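Local coordinates for kinetochore protein Mis16 (Schizosaccharomyces japonicus, PDB 4XYH), which binds histone H4 and the CENP-A-specific chaperone Scm3, and so probably takes part in loading CENP-A at centromeres, at residues K74-T79 with N87-A92; Q282-V287 with L297-A302. All coordinates share one frame; numbering follows the deposited sequence.

Contact 1 of 2, residues K74-T79 with N87-A92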
# COMPACT_ATOMS: atom_id res chain seq x y z
N LYS A 74 -0.37 14.59 -8.24
CA LYS A 74 -1.05 13.47 -8.90
C LYS A 74 -1.05 12.20 -8.08
O LYS A 74 -0.12 11.92 -7.32
CB LYS A 74 -0.40 13.20 -10.26
CG LYS A 74 -0.68 14.27 -11.30
CD LYS A 74 0.11 14.01 -12.57
CE LYS A 74 -0.35 14.94 -13.69
NZ LYS A 74 0.64 14.97 -14.81
N LEU A 75 -2.10 11.40 -8.28
CA LEU A 75 -2.23 10.10 -7.63
C LEU A 75 -2.50 9.04 -8.66
O LEU A 75 -3.18 9.30 -9.67
CB LEU A 75 -3.36 10.09 -6.61
CG LEU A 75 -3.28 11.10 -5.47
CD1 LEU A 75 -4.46 12.05 -5.56
CD2 LEU A 75 -3.30 10.38 -4.15
N LEU A 76 -1.98 7.85 -8.39
CA LEU A 76 -2.26 6.69 -9.18
C LEU A 76 -3.38 5.89 -8.51
O LEU A 76 -3.26 5.50 -7.35
CB LEU A 76 -1.00 5.86 -9.31
CG LEU A 76 -1.12 4.57 -10.10
CD1 LEU A 76 -1.28 4.87 -11.60
CD2 LEU A 76 0.12 3.75 -9.81
N LEU A 77 -4.47 5.67 -9.23
CA LEU A 77 -5.66 4.97 -8.71
C LEU A 77 -6.10 3.84 -9.62
O LEU A 77 -5.57 3.68 -10.74
CB LEU A 77 -6.83 5.94 -8.56
CG LEU A 77 -6.71 7.03 -7.50
CD1 LEU A 77 -7.87 7.99 -7.62
CD2 LEU A 77 -6.69 6.37 -6.13
N GLY A 78 -7.09 3.08 -9.16
CA GLY A 78 -7.65 2.01 -9.98
C GLY A 78 -9.16 1.93 -9.90
O GLY A 78 -9.80 2.75 -9.24
N THR A 79 -9.74 0.95 -10.58
CA THR A 79 -11.15 0.66 -10.41
C THR A 79 -11.36 -0.80 -10.01
O THR A 79 -10.54 -1.67 -10.30
CB THR A 79 -11.99 0.91 -11.70
OG1 THR A 79 -11.60 -0.02 -12.72
CG2 THR A 79 -11.84 2.33 -12.19
N ASN A 87 -12.67 -1.80 -16.70
CA ASN A 87 -11.85 -1.29 -15.61
C ASN A 87 -10.84 -0.27 -16.14
O ASN A 87 -10.37 -0.37 -17.28
CB ASN A 87 -11.12 -2.42 -14.89
CG ASN A 87 -12.02 -3.16 -13.91
OD1 ASN A 87 -12.32 -2.66 -12.81
ND2 ASN A 87 -12.46 -4.35 -14.29
N TYR A 88 -10.47 0.70 -15.30
CA TYR A 88 -9.41 1.61 -15.72
C TYR A 88 -8.31 1.76 -14.70
O TYR A 88 -8.57 1.83 -13.49
CB TYR A 88 -9.95 3.01 -16.02
CG TYR A 88 -11.07 3.08 -17.03
CD1 TYR A 88 -10.81 3.19 -18.40
CD2 TYR A 88 -12.39 3.10 -16.62
CE1 TYR A 88 -11.83 3.30 -19.32
CE2 TYR A 88 -13.43 3.20 -17.54
CZ TYR A 88 -13.14 3.30 -18.88
OH TYR A 88 -14.18 3.40 -19.79
N LEU A 89 -7.09 1.84 -15.21
CA LEU A 89 -5.99 2.43 -14.46
C LEU A 89 -6.18 3.94 -14.57
O LEU A 89 -6.47 4.45 -15.65
CB LEU A 89 -4.63 1.98 -15.02
CG LEU A 89 -3.39 2.56 -14.36
CD1 LEU A 89 -3.27 2.07 -12.90
CD2 LEU A 89 -2.13 2.18 -15.18
N GLN A 90 -6.03 4.66 -13.46
CA GLN A 90 -6.41 6.07 -13.43
C GLN A 90 -5.33 6.95 -12.83
O GLN A 90 -4.65 6.57 -11.86
CB GLN A 90 -7.71 6.28 -12.63
CG GLN A 90 -8.91 5.51 -13.17
CD GLN A 90 -10.19 5.79 -12.40
OE1 GLN A 90 -11.19 6.19 -12.98
NE2 GLN A 90 -10.18 5.54 -11.09
N VAL A 91 -5.19 8.14 -13.40
CA VAL A 91 -4.35 9.19 -12.83
C VAL A 91 -5.27 10.33 -12.40
O VAL A 91 -6.09 10.80 -13.19
CB VAL A 91 -3.30 9.74 -13.81
CG1 VAL A 91 -2.45 10.83 -13.14
CG2 VAL A 91 -2.42 8.61 -14.34
N ALA A 92 -5.14 10.75 -11.15
CA ALA A 92 -5.94 11.86 -10.64
C ALA A 92 -5.03 13.03 -10.30
O ALA A 92 -3.88 12.84 -9.92
CB ALA A 92 -6.72 11.43 -9.42
O HOH W 1 -12.10 4.30 -8.81

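Contact 2 of 2, residues Q282-V287 with L297-A302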
# COMPACT_ATOMS: atom_id res chain seq x y z
N GLN A 282 -1.49 -15.64 13.30
CA GLN A 282 -2.56 -15.48 12.33
C GLN A 282 -1.98 -14.86 11.05
O GLN A 282 -0.86 -14.38 11.07
CB GLN A 282 -3.68 -14.62 12.91
CG GLN A 282 -4.27 -15.14 14.22
CD GLN A 282 -5.50 -14.37 14.65
OE1 GLN A 282 -6.32 -13.97 13.82
NE2 GLN A 282 -5.64 -14.15 15.95
N PRO A 283 -2.74 -14.89 9.94
CA PRO A 283 -2.28 -14.32 8.66
C PRO A 283 -1.58 -12.96 8.76
O PRO A 283 -1.99 -12.07 9.51
CB PRO A 283 -3.57 -14.21 7.87
CG PRO A 283 -4.30 -15.45 8.27
CD PRO A 283 -4.01 -15.63 9.75
N VAL A 284 -0.49 -12.84 8.01
CA VAL A 284 0.24 -11.58 7.93
C VAL A 284 -0.12 -10.86 6.63
O VAL A 284 0.13 -11.39 5.55
CB VAL A 284 1.75 -11.81 8.00
CG1 VAL A 284 2.47 -10.49 8.20
CG2 VAL A 284 2.08 -12.77 9.14
N ASN A 285 -0.70 -9.67 6.76
CA ASN A 285 -1.28 -8.95 5.62
C ASN A 285 -0.38 -7.95 4.93
O ASN A 285 -0.55 -7.69 3.74
CB ASN A 285 -2.56 -8.23 6.06
CG ASN A 285 -3.65 -9.19 6.48
OD1 ASN A 285 -3.78 -10.27 5.90
ND2 ASN A 285 -4.41 -8.83 7.50
N GLY A 286 0.56 -7.36 5.66
CA GLY A 286 1.43 -6.36 5.07
C GLY A 286 2.82 -6.38 5.67
O GLY A 286 3.03 -6.87 6.79
N VAL A 287 3.77 -5.83 4.92
CA VAL A 287 5.16 -5.76 5.36
C VAL A 287 5.78 -4.49 4.78
O VAL A 287 5.45 -4.08 3.66
CB VAL A 287 5.95 -7.01 4.91
CG1 VAL A 287 5.87 -7.17 3.40
CG2 VAL A 287 7.42 -6.97 5.40
N LEU A 297 11.91 -3.35 10.07
CA LEU A 297 10.69 -3.56 9.27
C LEU A 297 9.47 -3.84 10.15
O LEU A 297 9.60 -4.09 11.36
CB LEU A 297 10.88 -4.71 8.27
CG LEU A 297 11.14 -6.12 8.82
CD1 LEU A 297 10.71 -7.16 7.82
CD2 LEU A 297 12.62 -6.30 9.16
N ALA A 298 8.28 -3.78 9.54
CA ALA A 298 7.04 -3.98 10.27
C ALA A 298 6.15 -4.98 9.56
O ALA A 298 6.16 -5.06 8.33
CB ALA A 298 6.31 -2.66 10.44
N THR A 299 5.37 -5.73 10.34
CA THR A 299 4.35 -6.61 9.78
C THR A 299 2.98 -6.27 10.36
O THR A 299 2.85 -5.96 11.55
CB THR A 299 4.65 -8.11 10.07
OG1 THR A 299 4.85 -8.31 11.48
CG2 THR A 299 5.90 -8.56 9.32
N ALA A 300 1.97 -6.32 9.50
CA ALA A 300 0.58 -6.11 9.91
C ALA A 300 -0.13 -7.45 9.86
O ALA A 300 -0.06 -8.15 8.85
CB ALA A 300 -0.11 -5.10 9.01
N SER A 301 -0.82 -7.81 10.93
CA SER A 301 -1.41 -9.13 11.02
C SER A 301 -2.90 -9.10 11.23
O SER A 301 -3.44 -8.11 11.74
CB SER A 301 -0.77 -9.93 12.15
OG SER A 301 -1.40 -11.19 12.30
N ALA A 302 -3.55 -10.21 10.89
CA ALA A 302 -4.95 -10.43 11.20
C ALA A 302 -5.21 -10.53 12.72
O ALA A 302 -6.36 -10.50 13.16
CB ALA A 302 -5.46 -11.70 10.49

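Contact 1 of 2, residues K74-T79 with N87-A92
The hydroxyl OG1 of Thr79 is gripped from two directions by Asn87 and Tyr88 of the neighbouring segment: it donates to OD1 of Asn87 at 2.7 Å and accepts the backbone N-H of Tyr88 at 2.9 Å. The bond to Asn87 lies in the plane of the amide carbonyl, on a lone pair of OD1, and that same oxygen also takes the backbone N-H of Thr81 in the turn. Thr79 can reach both partners because its OG1 sits between the backbone N and the carbonyl carbon (chi1 66°), which sets CG2 against the backbone of Tyr88, 3.6 Å from Tyr88 O, and beside the carboxamide of Gln90. That carboxamide, on an extended chain, places NE2 3.8 Å from Thr79 CG2. A water donates to Gly78 O at 2.8 Å and accepts a weak bond from Gln90 NE2, so that it bridges the Gly78 carbonyl and the Gln90 side chain.

Farther along, Leu75 pairs with Ala92 and Leu77 with Gln90, each through two backbone hydrogen bonds. On the face these residues share, Leu77 CD1 rests 4.0 Å from Ala92 CB. On the face of Leu76 and Val91, Leu76 meets Leu89 through their CD1 methyls at 3.7 Å, and both leucines continue onto Ile147 of strand 146-150. Strands 56-58 and 123-130 flank the pair, which is the antiparallel beta hairpin of strands 70-77 and 87-97 within one blade of the beta-propeller, in the RBBP4-like family region.

Contact 2 of 2, residues Q282-V287 with L297-A302
Strands 284-287 and 297-301 run antiparallel, their directions 152° apart, and the register slips by one residue where two residues, Asn285 and Gly286, stand opposite the single Ala300. Ala300 O takes the N-H of Asn285 at 2.7 Å. A weak bond from Gly286 N reaches the same Ala300 O at 3.3 Å, while Ala300 N returns a bond to Gly286 O. This is a classic beta bulge, set in the hairpin between the innermost strand of a WD40 propeller blade and the next strand out. Beyond it, Pro283 O is held twice: Ala302 N approaches nearly head-on at 2.8 Å, and Ser301 OG donates from above the carbonyl plane at 3.0 Å. OG lies anti to its backbone N (chi1 176°), which carries it to the Pro283 carbonyl, and it also accepts from Asp303 N.

On the face of Val284 and Thr299, CG1 of the valine packs 3.7 Å from CB of the threonine. Thr299 OG1 is engaged elsewhere, with His280 NE2 and Trp309 NE1. At the other end, Val287 CG2 touches Leu297 CD1 methyl to methyl at 4.1 Å. The amide of Asn285 turns its NH2 to the adjoining blade, where ND2 bonds Val328 O and Glu327 OE1.

Overall arrangement
From the N terminus, the chain runs through helix 19-40 and strand 41-48, which completes the sheet of the last repeat beside strand 406-412 and so closes the ring by joining the two ends of the chain. At contact 1, 74-79 turns back through a short loop onto 87-92. The chain then completes that blade with strand 123-130 and builds three further sheets before contact 2 opens at residue 282 and closes through another hairpin at 297-302. The contacts follow in series, neither nesting nor crossing. The centres of contact 1 and contact 2 lie about 26 Å apart. Each holds together two neighbouring strands of its own blade, and the two blades sit on opposite sides of the chain's centre.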